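Local coordinates for protein UV damage endonuclease (Sulfolobus acidocaldarius, PDB 3TC3) that probably acts as a manganese-binding endonuclease of DNA repair, recognising UV-induced and other lesions by flipping dinucleotides out of the helix, at residues L46-E49 against R50-V54; S130-E133 against E134-R137; H146-L149 against L150-M153; V289-K292 against E293-A296. All coordinates share one frame; numbering follows the deposited sequence.

In the fold
The four contacts lie along a TIM barrel of eight parallel strands, and each is local to one stretch of chain. Interactions 1, 2 and 4 are helix starts, those of helices 48-71, 133-153 and 293-305. Interaction 3 lies further along the same helix as interaction 2, with centres about 23 Å apart. Interactions 1 and 2 are at the surface and use serine-backbone bonds, exposed charges and a few aliphatic contacts. Interaction 3 is buried, with leucines packed on strand 117-120, a methionine on helix 101-113, and water-linked aspartates. Interaction 4 is partly buried. It follows the strand that leads to a manganese ligand, and a short Asp-Ser hydrogen bond marks it.

Interaction 1: residues L46-E49 against R50-V54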
ATOM      1  N   LEU A  46      16.609  18.999   6.527  1.00 25.76           N
ATOM      2  CA  LEU A  46      15.917  18.608   7.750  1.00 25.13           C
ATOM      3  C   LEU A  46      15.878  19.728   8.782  1.00 25.79           C
ATOM      4  O   LEU A  46      16.932  20.197   9.268  1.00 29.40           O
ATOM      5  CB  LEU A  46      16.488  17.277   8.304  1.00 24.93           C
ATOM      6  CG  LEU A  46      15.994  16.732   9.650  1.00 25.18           C
ATOM      7  CD1 LEU A  46      14.474  16.435   9.540  1.00 27.31           C
ATOM      8  CD2 LEU A  46      16.732  15.417   9.955  1.00 25.56           C
ATOM      9  N   SER A  47      14.685  20.156   9.184  1.00 26.35           N
ATOM     10  CA  SER A  47      14.587  20.947  10.440  1.00 25.49           C
ATOM     11  C   SER A  47      13.160  20.764  10.909  1.00 26.56           C
ATOM     12  O   SER A  47      12.250  20.321  10.097  1.00 26.16           O
ATOM     13  CB  SER A  47      14.830  22.443  10.133  1.00 27.07           C
ATOM     14  OG  SER A  47      13.675  23.020   9.551  1.00 26.85           O
ATOM     15  N   GLU A  48      12.929  21.028  12.166  1.00 26.93           N
ATOM     16  CA  GLU A  48      11.595  21.029  12.633  1.00 27.81           C
ATOM     17  C   GLU A  48      10.614  21.886  11.857  1.00 28.23           C
ATOM     18  O   GLU A  48       9.543  21.413  11.440  1.00 27.42           O
ATOM     19  CB  GLU A  48      11.532  21.228  14.143  1.00 29.57           C
ATOM     20  CG  GLU A  48      10.125  21.477  14.583  1.00 35.17           C
ATOM     21  CD  GLU A  48       9.876  21.253  16.031  1.00 40.31           C
ATOM     22  OE1 GLU A  48       9.949  20.078  16.493  1.00 42.99           O
ATOM     23  OE2 GLU A  48       9.606  22.274  16.692  1.00 45.12           O
ATOM     24  N   GLU A  49      10.907  23.180  11.701  1.00 28.61           N
ATOM     25  CA  GLU A  49      10.052  24.016  10.930  1.00 29.32           C
ATOM     26  C   GLU A  49       9.727  23.464   9.575  1.00 29.39           C
ATOM     27  O   GLU A  49       8.584  23.493   9.221  1.00 28.02           O
ATOM     28  CB  GLU A  49      10.677  25.398  10.734  1.00 32.67           C
ATOM     29  CG  GLU A  49       9.667  26.460  10.563  1.00 37.94           C
ATOM     30  CD  GLU A  49      10.293  27.834  10.805  1.00 43.47           C
ATOM     31  OE1 GLU A  49      10.968  28.013  11.859  1.00 46.23           O
ATOM     32  OE2 GLU A  49      10.130  28.700   9.920  1.00 50.49           O
ATOM     33  N   ARG A  50      10.728  23.052   8.781  1.00 27.64           N
ATOM     34  CA  ARG A  50      10.458  22.520   7.426  1.00 27.61           C
ATOM     35  C   ARG A  50       9.624  21.213   7.461  1.00 25.04           C
ATOM     36  O   ARG A  50       8.708  21.024   6.601  1.00 24.00           O
ATOM     37  CB  ARG A  50      11.752  22.270   6.692  1.00 27.10           C
ATOM     38  CG  ARG A  50      11.637  21.803   5.276  1.00 33.27           C
ATOM     39  CD  ARG A  50      12.301  22.720   4.289  1.00 41.02           C
ATOM     40  NE  ARG A  50      12.712  21.946   3.120  1.00 45.64           N
ATOM     41  CZ  ARG A  50      12.048  21.927   1.966  1.00 46.13           C
ATOM     42  NH1 ARG A  50      10.961  22.664   1.812  1.00 52.01           N
ATOM     43  NH2 ARG A  50      12.478  21.182   0.965  1.00 46.11           N
ATOM     44  N   VAL A  51       9.929  20.325   8.400  1.00 23.54           N
ATOM     45  CA  VAL A  51       9.114  19.103   8.505  1.00 22.46           C
ATOM     46  C   VAL A  51       7.670  19.462   8.797  1.00 24.05           C
ATOM     47  O   VAL A  51       6.789  18.904   8.176  1.00 23.09           O
ATOM     48  CB  VAL A  51       9.662  18.155   9.591  1.00 21.83           C
ATOM     49  CG1 VAL A  51       8.623  17.048   9.995  1.00 21.56           C
ATOM     50  CG2 VAL A  51      10.968  17.545   9.102  1.00 21.91           C
ATOM     51  N   LEU A  52       7.403  20.374   9.725  1.00 24.42           N
ATOM     52  CA  LEU A  52       6.025  20.739  10.062  1.00 24.86           C
ATOM     53  C   LEU A  52       5.341  21.425   8.884  1.00 24.83           C
ATOM     54  O   LEU A  52       4.188  21.150   8.624  1.00 25.81           O
ATOM     55  CB  LEU A  52       5.979  21.615  11.350  1.00 25.11           C
ATOM     56  CG  LEU A  52       6.468  20.779  12.536  1.00 25.12           C
ATOM     57  CD1 LEU A  52       6.935  21.701  13.734  1.00 27.98           C
ATOM     58  CD2 LEU A  52       5.455  19.703  12.962  1.00 26.67           C
ATOM     59  N   LYS A  53       6.066  22.262   8.151  1.00 25.34           N
ATOM     60  CA  LYS A  53       5.517  22.948   7.017  1.00 27.18           C
ATOM     61  C   LYS A  53       5.147  21.975   5.921  1.00 25.66           C
ATOM     62  O   LYS A  53       4.071  22.111   5.375  1.00 23.60           O
ATOM     63  CB  LYS A  53       6.520  23.959   6.480  1.00 29.96           C
ATOM     64  CG  LYS A  53       6.026  24.862   5.385  1.00 35.96           C
ATOM     65  CD  LYS A  53       7.042  25.987   5.273  1.00 40.51           C
ATOM     66  CE  LYS A  53       7.487  26.075   3.813  1.00 48.86           C
ATOM     67  NZ  LYS A  53       6.545  26.912   3.008  1.00 48.55           N
ATOM     68  N   VAL A  54       6.018  21.036   5.584  1.00 22.07           N
ATOM     69  CA  VAL A  54       5.681  20.149   4.465  1.00 21.97           C
ATOM     70  C   VAL A  54       4.686  19.081   4.940  1.00 21.44           C
ATOM     71  O   VAL A  54       3.824  18.743   4.190  1.00 21.00           O
ATOM     72  CB  VAL A  54       6.956  19.576   3.838  1.00 22.33           C
ATOM     73  CG1 VAL A  54       6.649  18.536   2.713  1.00 21.05           C
ATOM     74  CG2 VAL A  54       7.848  20.712   3.335  1.00 24.47           C
TER
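Ser-47 holds OG between its own backbone N and carbonyl carbon (chi1 77°), and this brings the oxygen up to the amide of Arg-50. Arg-50 N donates to Ser-47 OG over 3.0 Å. The bond is nearly straight, 171° at the hydrogen. The same hydroxyl rests beside Arg-50 CB. Leu-52 has its CG anti to the carbonyl carbon (chi1 -65°). That lays the side chain back over the preceding turn, and Leu-52 CD1 comes within 3.3 Å of Glu-48 CG. The closest approach is by the aliphatic part of the glutamate; Glu-48 OE2 stays 4.0 Å from Leu-52 CD1. Ser-47 is thus the N-cap of helix 48-71, and its side chain takes an amide of the first turn. One residue earlier, Leu-46 adds a hydrophobic staple across the cap. Leu-46 CD1 lies 3.7 Å from Val-51 CG2, with the two side chains side by side and pointing the same way. Val-51 CG2 also sits 3.2 Å from Ser-47 O, the carbonyl that accepts from Val-51 N. The regular helix bonds follow, from Leu-52 N to Glu-48 O (2.9 Å) and from Lys-53 N to Glu-49 O (3.0 Å). Glu-48 and Glu-49 are both exposed. Their negative charges at this end of the helix would probably interact well with its dipole. Lys-99 of helix 96-99 touches both Glu-48 and Leu-52. Val-51 is buried against Phe-92, and Arg-50 lies on Ile-41 and Ser-45.

Interaction 2: residues S130-E133 against E134-R137; sequences SVRE and EVVR
An ST turn leads into the N-terminus of helix 133-153, and Ser-130 packs there against Val-135. Ser-130 OG accepts from Arg-132 N over 3.0 Å and lies 3.4 Å from Val-135 CB. Replacing Ser-130 by an alanine would probably leave the amide of Arg-132 without this acceptor and let the turn shift against Val-135. Arg-132 is the N-cap residue. Arg-132 O accepts from Val-136 N at 3.1 Å, and more weakly from Val-135 N. Its side chain meets Glu-134 alongside, both pointing the same way. Arg-132 NE donates to Glu-134 OE2 over 2.9 Å, close to the guanidinium plane and on the syn side of the oxygen. The two flat groups stand almost perpendicular, 88° apart, and this bridge uses a single carboxylate oxygen. Glu-134 reaches back because its chain is folded at both chi1 (81°) and chi2 (-82°). Glu-133 crosses Arg-137, one turn further on, and Glu-133 O lies over one face of the Arg-137 guanidinium, offset toward the rim. Their salt bridge is long, 3.7 Å from Glu-133 OE2 to Arg-137 NH1. Val-136 faces Asn-180 of helix 170-181. Together, turn and cap form the start of a barrel helix that follows strand 117-120.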
ATOM      1  N   SER A 130      16.155  -8.897   5.818  1.00 13.14           N
ATOM      2  CA  SER A 130      17.595  -8.750   5.492  1.00 13.65           C
ATOM      3  C   SER A 130      18.516  -9.560   6.389  1.00 15.02           C
ATOM      4  O   SER A 130      18.224  -9.757   7.564  1.00 16.04           O
ATOM      5  CB  SER A 130      18.005  -7.259   5.722  1.00 13.16           C
ATOM      6  OG  SER A 130      19.372  -7.050   5.292  1.00 14.37           O
ATOM      7  N   VAL A 131      19.624 -10.010   5.832  1.00 15.38           N
ATOM      8  CA  VAL A 131      20.659 -10.625   6.688  1.00 16.40           C
ATOM      9  C   VAL A 131      21.490  -9.605   7.473  1.00 16.89           C
ATOM     10  O   VAL A 131      22.248  -9.969   8.384  1.00 18.21           O
ATOM     11  CB  VAL A 131      21.626 -11.528   5.858  1.00 18.28           C
ATOM     12  CG1 VAL A 131      20.903 -12.649   5.090  1.00 19.41           C
ATOM     13  CG2 VAL A 131      22.434 -10.734   4.862  1.00 19.12           C
ATOM     14  N   ARG A 132      21.318  -8.321   7.169  1.00 15.35           N
ATOM     15  CA  ARG A 132      22.101  -7.273   7.789  1.00 15.88           C
ATOM     16  C   ARG A 132      21.307  -6.670   8.924  1.00 15.75           C
ATOM     17  O   ARG A 132      20.216  -6.053   8.710  1.00 14.86           O
ATOM     18  CB  ARG A 132      22.410  -6.204   6.771  1.00 17.03           C
ATOM     19  CG  ARG A 132      23.153  -6.754   5.622  1.00 17.78           C
ATOM     20  CD  ARG A 132      23.595  -5.686   4.604  1.00 17.08           C
ATOM     21  NE  ARG A 132      24.658  -4.801   5.090  1.00 17.27           N
ATOM     22  CZ  ARG A 132      25.961  -4.991   4.839  1.00 18.25           C
ATOM     23  NH1 ARG A 132      26.359  -6.083   4.150  1.00 20.20           N
ATOM     24  NH2 ARG A 132      26.874  -4.119   5.270  1.00 19.96           N
ATOM     25  N   GLU A 133      21.850  -6.781  10.139  1.00 17.26           N
ATOM     26  CA  GLU A 133      21.101  -6.290  11.303  1.00 18.68           C
ATOM     27  C   GLU A 133      20.714  -4.816  11.197  1.00 17.77           C
ATOM     28  O   GLU A 133      19.631  -4.434  11.654  1.00 16.62           O
ATOM     29  CB  GLU A 133      21.954  -6.489  12.551  1.00 21.83           C
ATOM     30  CG  GLU A 133      21.219  -6.163  13.843  1.00 31.96           C
ATOM     31  CD  GLU A 133      22.048  -6.636  15.044  1.00 42.68           C
ATOM     32  OE1 GLU A 133      23.301  -6.744  14.881  1.00 50.30           O
ATOM     33  OE2 GLU A 133      21.452  -6.935  16.123  1.00 49.96           O
ATOM     34  N   GLU A 134      21.590  -3.979  10.650  1.00 16.58           N
ATOM     35  CA  GLU A 134      21.289  -2.565  10.621  1.00 15.96           C
ATOM     36  C   GLU A 134      20.164  -2.313   9.608  1.00 14.84           C
ATOM     37  O   GLU A 134      19.445  -1.318   9.722  1.00 15.26           O
ATOM     38  CB  GLU A 134      22.563  -1.805  10.255  1.00 17.95           C
ATOM     39  CG  GLU A 134      22.981  -1.705   8.863  1.00 21.23           C
ATOM     40  CD  GLU A 134      23.754  -2.930   8.301  1.00 23.86           C
ATOM     41  OE1 GLU A 134      24.068  -3.903   9.102  1.00 24.88           O
ATOM     42  OE2 GLU A 134      24.043  -2.794   7.020  1.00 22.32           O
ATOM     43  N   VAL A 135      20.044  -3.155   8.572  1.00 13.46           N
ATOM     44  CA  VAL A 135      18.977  -2.957   7.554  1.00 13.10           C
ATOM     45  C   VAL A 135      17.626  -3.369   8.161  1.00 12.53           C
ATOM     46  O   VAL A 135      16.614  -2.692   7.949  1.00 11.88           O
ATOM     47  CB  VAL A 135      19.255  -3.768   6.267  1.00 12.99           C
ATOM     48  CG1 VAL A 135      18.028  -3.687   5.291  1.00 12.38           C
ATOM     49  CG2 VAL A 135      20.527  -3.259   5.564  1.00 13.81           C
ATOM     50  N   VAL A 136      17.630  -4.437   8.968  1.00 12.96           N
ATOM     51  CA  VAL A 136      16.423  -4.878   9.705  1.00 12.11           C
ATOM     52  C   VAL A 136      15.998  -3.724  10.646  1.00 12.04           C
ATOM     53  O   VAL A 136      14.806  -3.320  10.671  1.00 12.59           O
ATOM     54  CB  VAL A 136      16.672  -6.162  10.489  1.00 12.89           C
ATOM     55  CG1 VAL A 136      15.358  -6.501  11.264  1.00 13.43           C
ATOM     56  CG2 VAL A 136      16.969  -7.305   9.486  1.00 13.52           C
ATOM     57  N   ARG A 137      16.965  -3.182  11.387  1.00 13.54           N
ATOM     58  CA  ARG A 137      16.674  -2.120  12.285  1.00 14.47           C
ATOM     59  C   ARG A 137      16.055  -0.901  11.569  1.00 13.98           C
ATOM     60  O   ARG A 137      15.065  -0.307  12.044  1.00 14.24           O
ATOM     61  CB  ARG A 137      17.970  -1.662  13.031  1.00 17.97           C
ATOM     62  CG  ARG A 137      17.773  -0.737  14.201  1.00 26.05           C
ATOM     63  CD  ARG A 137      18.806  -1.188  15.318  1.00 29.66           C
ATOM     64  NE  ARG A 137      20.187  -1.259  14.821  1.00 39.72           N
ATOM     65  CZ  ARG A 137      20.953  -2.346  14.742  1.00 39.69           C
ATOM     66  NH1 ARG A 137      20.490  -3.530  15.125  1.00 45.16           N
ATOM     67  NH2 ARG A 137      22.190  -2.234  14.264  1.00 46.97           N
TER

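Interaction 3: residues H146-L149 against L150-M153; sequences HADL and LDSM
Helix 133-153 is the crossover of the beta-alpha-beta unit between strands 117-120 and 158-162, and Leu-149 meets Ser-152 and Met-153 in its later turns. Ser-152 sets OG between its backbone N and carbonyl carbon (chi1 78°), which folds the hydroxyl back onto the previous turn. There Ser-152 OG donates to Leu-149 O over 2.7 Å. Met-153 N donates to Leu-149 O at 3.2 Å, so two donors hold one carbonyl. Met-153 is extended beyond CG, and its tip crosses the leucine, Met-153 CE lying 4.2 Å from Leu-149 CD1. Both side chains touch Leu-104 of helix 101-113. Leu-150 turns to strand 117-120, packing on Ile-118 and Met-120. Leu-150 CG is also 3.4 Å from His-146 O, which accepts from Leu-150 N. On another side of the helix, Asp-148 and Asp-151 bring like charges together, with Asp-148 OD1 4.5 Å from Asp-151 OD2. A water lies between them and donates to both, at 2.8 Å to Asp-148 OD1 and 2.6 Å to Asp-151 OD2. Asp-148 OD2 has salt bridges to Lys-144 and Lys-97, Asp-151 OD1 has one to Arg-191, and Asn-187 donates to Asp-151 OD2. These cations and the shared water would offset the repulsion, so both carboxylates are likely to stay ionised despite their closeness.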
ATOM      1  N   HIS A 146       5.101   4.248   9.911  1.00  9.87           N
ATOM      2  CA  HIS A 146       3.816   4.004   9.248  1.00 10.21           C
ATOM      3  C   HIS A 146       2.706   3.674  10.231  1.00 10.92           C
ATOM      4  O   HIS A 146       1.623   4.200  10.107  1.00 11.65           O
ATOM      5  CB  HIS A 146       3.979   2.872   8.203  1.00 10.18           C
ATOM      6  CG  HIS A 146       4.713   3.336   6.933  1.00 10.23           C
ATOM      7  ND1 HIS A 146       6.058   3.683   6.908  1.00 11.08           N
ATOM      8  CD2 HIS A 146       4.203   3.614   5.661  1.00 11.22           C
ATOM      9  CE1 HIS A 146       6.361   4.121   5.631  1.00 11.37           C
ATOM     10  NE2 HIS A 146       5.250   4.054   4.895  1.00 12.14           N
ATOM     11  N   ALA A 147       3.040   2.810  11.219  1.00 11.03           N
ATOM     12  CA  ALA A 147       2.044   2.460  12.265  1.00 12.32           C
ATOM     13  C   ALA A 147       1.744   3.712  13.067  1.00 13.44           C
ATOM     14  O   ALA A 147       0.561   3.957  13.405  1.00 14.48           O
ATOM     15  CB  ALA A 147       2.640   1.415  13.146  1.00 12.68           C
ATOM     16  N   ASP A 148       2.762   4.484  13.406  1.00 13.22           N
ATOM     17  CA  ASP A 148       2.479   5.720  14.176  1.00 15.87           C
ATOM     18  C   ASP A 148       1.526   6.650  13.392  1.00 15.51           C
ATOM     19  O   ASP A 148       0.724   7.395  14.007  1.00 15.67           O
ATOM     20  CB  ASP A 148       3.792   6.475  14.473  1.00 17.43           C
ATOM     21  CG  ASP A 148       4.640   5.806  15.566  1.00 19.17           C
ATOM     22  OD1 ASP A 148       4.135   4.891  16.237  1.00 21.53           O
ATOM     23  OD2 ASP A 148       5.800   6.216  15.682  1.00 20.35           O
ATOM     24  N   LEU A 149       1.771   6.780  12.069  1.00 12.98           N
ATOM     25  CA  LEU A 149       0.935   7.717  11.281  1.00 13.45           C
ATOM     26  C   LEU A 149      -0.535   7.267  11.333  1.00 13.23           C
ATOM     27  O   LEU A 149      -1.461   8.063  11.637  1.00 14.81           O
ATOM     28  CB  LEU A 149       1.454   7.845   9.843  1.00 12.89           C
ATOM     29  CG  LEU A 149       0.663   8.796   8.958  1.00 13.31           C
ATOM     30  CD1 LEU A 149       0.837  10.255   9.505  1.00 14.00           C
ATOM     31  CD2 LEU A 149       1.080   8.677   7.532  1.00 13.70           C
ATOM     32  N   LEU A 150      -0.773   6.005  11.069  1.00 12.15           N
ATOM     33  CA  LEU A 150      -2.115   5.405  11.112  1.00 13.21           C
ATOM     34  C   LEU A 150      -2.700   5.512  12.545  1.00 14.17           C
ATOM     35  O   LEU A 150      -3.905   5.883  12.694  1.00 15.85           O
ATOM     36  CB  LEU A 150      -2.024   3.962  10.625  1.00 12.24           C
ATOM     37  CG  LEU A 150      -1.572   3.944   9.104  1.00 11.15           C
ATOM     38  CD1 LEU A 150      -1.341   2.467   8.720  1.00 12.09           C
ATOM     39  CD2 LEU A 150      -2.617   4.518   8.181  1.00 12.23           C
ATOM     40  N   ASP A 151      -1.858   5.261  13.577  1.00 14.43           N
ATOM     41  CA  ASP A 151      -2.348   5.421  14.945  1.00 16.25           C
ATOM     42  C   ASP A 151      -2.758   6.851  15.206  1.00 16.57           C
ATOM     43  O   ASP A 151      -3.739   7.102  15.923  1.00 17.92           O
ATOM     44  CB  ASP A 151      -1.239   5.072  15.898  1.00 18.21           C
ATOM     45  CG  ASP A 151      -1.032   3.608  16.137  1.00 21.15           C
ATOM     46  OD1 ASP A 151      -1.851   2.764  15.761  1.00 24.33           O
ATOM     47  OD2 ASP A 151      -0.004   3.312  16.792  1.00 25.16           O
ATOM     48  N   SER A 152      -2.033   7.831  14.710  1.00 15.60           N
ATOM     49  CA  SER A 152      -2.308   9.237  14.994  1.00 16.44           C
ATOM     50  C   SER A 152      -3.594   9.670  14.356  1.00 18.52           C
ATOM     51  O   SER A 152      -4.237  10.629  14.854  1.00 21.12           O
ATOM     52  CB  SER A 152      -1.143  10.116  14.505  1.00 16.71           C
ATOM     53  OG  SER A 152      -1.158  10.323  13.077  1.00 17.95           O
ATOM     54  N   MET A 153      -3.997   9.005  13.268  1.00 16.92           N
ATOM     55  CA  MET A 153      -5.291   9.269  12.620  1.00 17.21           C
ATOM     56  C   MET A 153      -6.431   8.521  13.320  1.00 17.77           C
ATOM     57  O   MET A 153      -7.598   8.820  13.049  1.00 19.92           O
ATOM     58  CB  MET A 153      -5.259   8.851  11.143  1.00 18.21           C
ATOM     59  CG  MET A 153      -4.247   9.686  10.421  1.00 17.33           C
ATOM     60  SD  MET A 153      -4.102   9.189   8.682  1.00 17.40           S
ATOM     61  CE  MET A 153      -3.043  10.458   8.035  1.00 16.53           C
TER
HETATM   62  O   HOH W   1       1.734   5.048  17.605  1.00 28.58           O

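Interaction 4: residues V289-K292 against E293-A296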
ATOM      1  N   VAL A 289      -1.198   2.416 -11.491  1.00 11.75           N
ATOM      2  CA  VAL A 289      -0.876   2.890 -12.868  1.00 12.17           C
ATOM      3  C   VAL A 289      -0.496   4.366 -12.753  1.00 11.42           C
ATOM      4  O   VAL A 289      -0.820   5.085 -11.821  1.00 13.02           O
ATOM      5  CB  VAL A 289      -2.059   2.669 -13.805  1.00 14.64           C
ATOM      6  CG1 VAL A 289      -2.149   1.155 -14.203  1.00 15.75           C
ATOM      7  CG2 VAL A 289      -3.384   3.269 -13.278  1.00 15.39           C
ATOM      8  N   LYS A 290       0.167   4.857 -13.802  1.00 11.99           N
ATOM      9  CA  LYS A 290       0.852   6.094 -13.580  1.00 13.11           C
ATOM     10  C   LYS A 290      -0.082   7.311 -13.659  1.00 12.49           C
ATOM     11  O   LYS A 290       0.295   8.354 -13.122  1.00 13.10           O
ATOM     12  CB  LYS A 290       1.894   6.293 -14.691  1.00 14.62           C
ATOM     13  CG  LYS A 290       2.983   5.147 -14.649  1.00 20.62           C
ATOM     14  CD  LYS A 290       3.892   5.308 -13.512  1.00 24.39           C
ATOM     15  CE  LYS A 290       5.017   4.237 -13.719  1.00 27.88           C
ATOM     16  NZ  LYS A 290       5.222   3.520 -12.418  1.00 37.24           N
ATOM     17  N   ASP A 291      -1.279   7.170 -14.250  1.00 11.23           N
ATOM     18  CA  ASP A 291      -2.199   8.353 -14.237  1.00 11.95           C
ATOM     19  C   ASP A 291      -3.197   8.382 -13.091  1.00 12.35           C
ATOM     20  O   ASP A 291      -4.077   9.280 -13.065  1.00 13.13           O
ATOM     21  CB  ASP A 291      -2.963   8.488 -15.610  1.00 11.99           C
ATOM     22  CG  ASP A 291      -3.903   7.356 -15.921  1.00 12.64           C
ATOM     23  OD1 ASP A 291      -3.953   6.376 -15.118  1.00 13.55           O
ATOM     24  OD2 ASP A 291      -4.570   7.482 -16.963  1.00 15.09           O
ATOM     25  N   LYS A 292      -3.006   7.498 -12.104  1.00 10.71           N
ATOM     26  CA  LYS A 292      -3.609   7.736 -10.736  1.00 11.21           C
ATOM     27  C   LYS A 292      -5.113   7.975 -10.835  1.00 11.03           C
ATOM     28  O   LYS A 292      -5.849   7.064 -11.278  1.00 10.54           O
ATOM     29  CB  LYS A 292      -2.874   8.829  -9.947  1.00 10.98           C
ATOM     30  CG  LYS A 292      -1.437   8.361  -9.693  1.00 11.37           C
ATOM     31  CD  LYS A 292      -0.664   9.356  -8.790  1.00 11.34           C
ATOM     32  CE  LYS A 292       0.782   8.988  -8.547  1.00 11.78           C
ATOM     33  NZ  LYS A 292       0.838   7.679  -7.766  1.00 12.54           N
ATOM     34  N   GLU A 293      -5.585   9.124 -10.387  1.00 11.45           N
ATOM     35  CA  GLU A 293      -7.052   9.327 -10.280  1.00 11.91           C
ATOM     36  C   GLU A 293      -7.776   9.220 -11.656  1.00 12.53           C
ATOM     37  O   GLU A 293      -8.944   8.908 -11.666  1.00 13.39           O
ATOM     38  CB  GLU A 293      -7.424  10.708  -9.636  1.00 11.74           C
ATOM     39  CG  GLU A 293      -7.126  11.907 -10.567  1.00 12.85           C
ATOM     40  CD  GLU A 293      -5.630  12.260 -10.765  1.00 12.82           C
ATOM     41  OE1 GLU A 293      -4.681  11.746 -10.079  1.00 12.48           O
ATOM     42  OE2 GLU A 293      -5.382  13.144 -11.620  1.00 13.68           O
ATOM     43  N   ILE A 294      -7.062   9.481 -12.757  1.00 12.57           N
ATOM     44  CA  ILE A 294      -7.713   9.419 -14.088  1.00 12.89           C
ATOM     45  C   ILE A 294      -8.118   7.925 -14.370  1.00 12.58           C
ATOM     46  O   ILE A 294      -9.252   7.645 -14.802  1.00 14.58           O
ATOM     47  CB  ILE A 294      -6.790   9.985 -15.138  1.00 14.25           C
ATOM     48  CG1 ILE A 294      -6.490  11.504 -14.880  1.00 18.01           C
ATOM     49  CG2 ILE A 294      -7.397   9.675 -16.614  1.00 15.00           C
ATOM     50  CD1 ILE A 294      -7.409  12.482 -15.445  1.00 21.66           C
ATOM     51  N   SER A 295      -7.240   6.953 -14.039  1.00 12.21           N
ATOM     52  CA  SER A 295      -7.627   5.592 -14.110  1.00 11.62           C
ATOM     53  C   SER A 295      -8.675   5.219 -13.070  1.00 11.70           C
ATOM     54  O   SER A 295      -9.511   4.342 -13.363  1.00 12.24           O
ATOM     55  CB  SER A 295      -6.414   4.626 -14.012  1.00 11.92           C
ATOM     56  OG  SER A 295      -5.785   4.565 -15.282  1.00 12.37           O
ATOM     57  N   ALA A 296      -8.637   5.814 -11.860  1.00 11.76           N
ATOM     58  CA  ALA A 296      -9.642   5.491 -10.870  1.00 12.01           C
ATOM     59  C   ALA A 296     -11.020   5.921 -11.366  1.00 12.81           C
ATOM     60  O   ALA A 296     -11.991   5.173 -11.159  1.00 13.59           O
ATOM     61  CB  ALA A 296      -9.329   6.193  -9.573  1.00 13.28           C
TER
HETATM   62  O   HOH W   2      -3.656  11.959 -13.473  1.00 16.43           O
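The flat carboxylate of Asp-291 meets Ser-295 close to its own plane, through the syn lone pair of OD1. Ser-295 OG donates to Asp-291 OD1 over only 2.6 Å. Off one side of the plane, Ile-294 CG2 stands 3.6 Å from Asp-291 OD2. The carboxylate gets there because CG lies between the backbone N and the carbonyl carbon (chi1 65°). OD2 is taken by the hydroxyl of Thr-267, which also bonds to Ser-295 OG, as does Ile-268 N. An alanine in place of Asp-291 would probably leave the hydroxyls of Ser-295 and Thr-267 without their carboxylate mate and hold the Ser-295 hydroxyl less firmly. The second flat group, the carboxylate of Glu-293, bends back over the helix start, and its OE1 is 3.4 Å from Lys-292 CB. A water joins it to the turn, donating to Glu-293 OE2 at 2.8 Å and to Asp-291 O at 2.7 Å. Residues 289-292 form a type I beta turn, and Lys-292 is the N-cap of helix 293-305. Asp-291 O accepts from Ile-294 N (3.0 Å), and Lys-292 O from Ala-296 N (3.1 Å). Val-289 packs tightly here, its CG2 3.4 Å from Ser-295 CB. It follows the manganese ligand Glu-288. The turn continues from strand 283-287. Lys-292 NZ bonds to Val-27 O, Glu-293 to Tyr-31 and Ser-32, and Ala-296 packs on Val-24 and Tyr-26, so the start of helix 293-305 lies against strand 22-27 and the loop that follows it, where the first and last strands close the barrel.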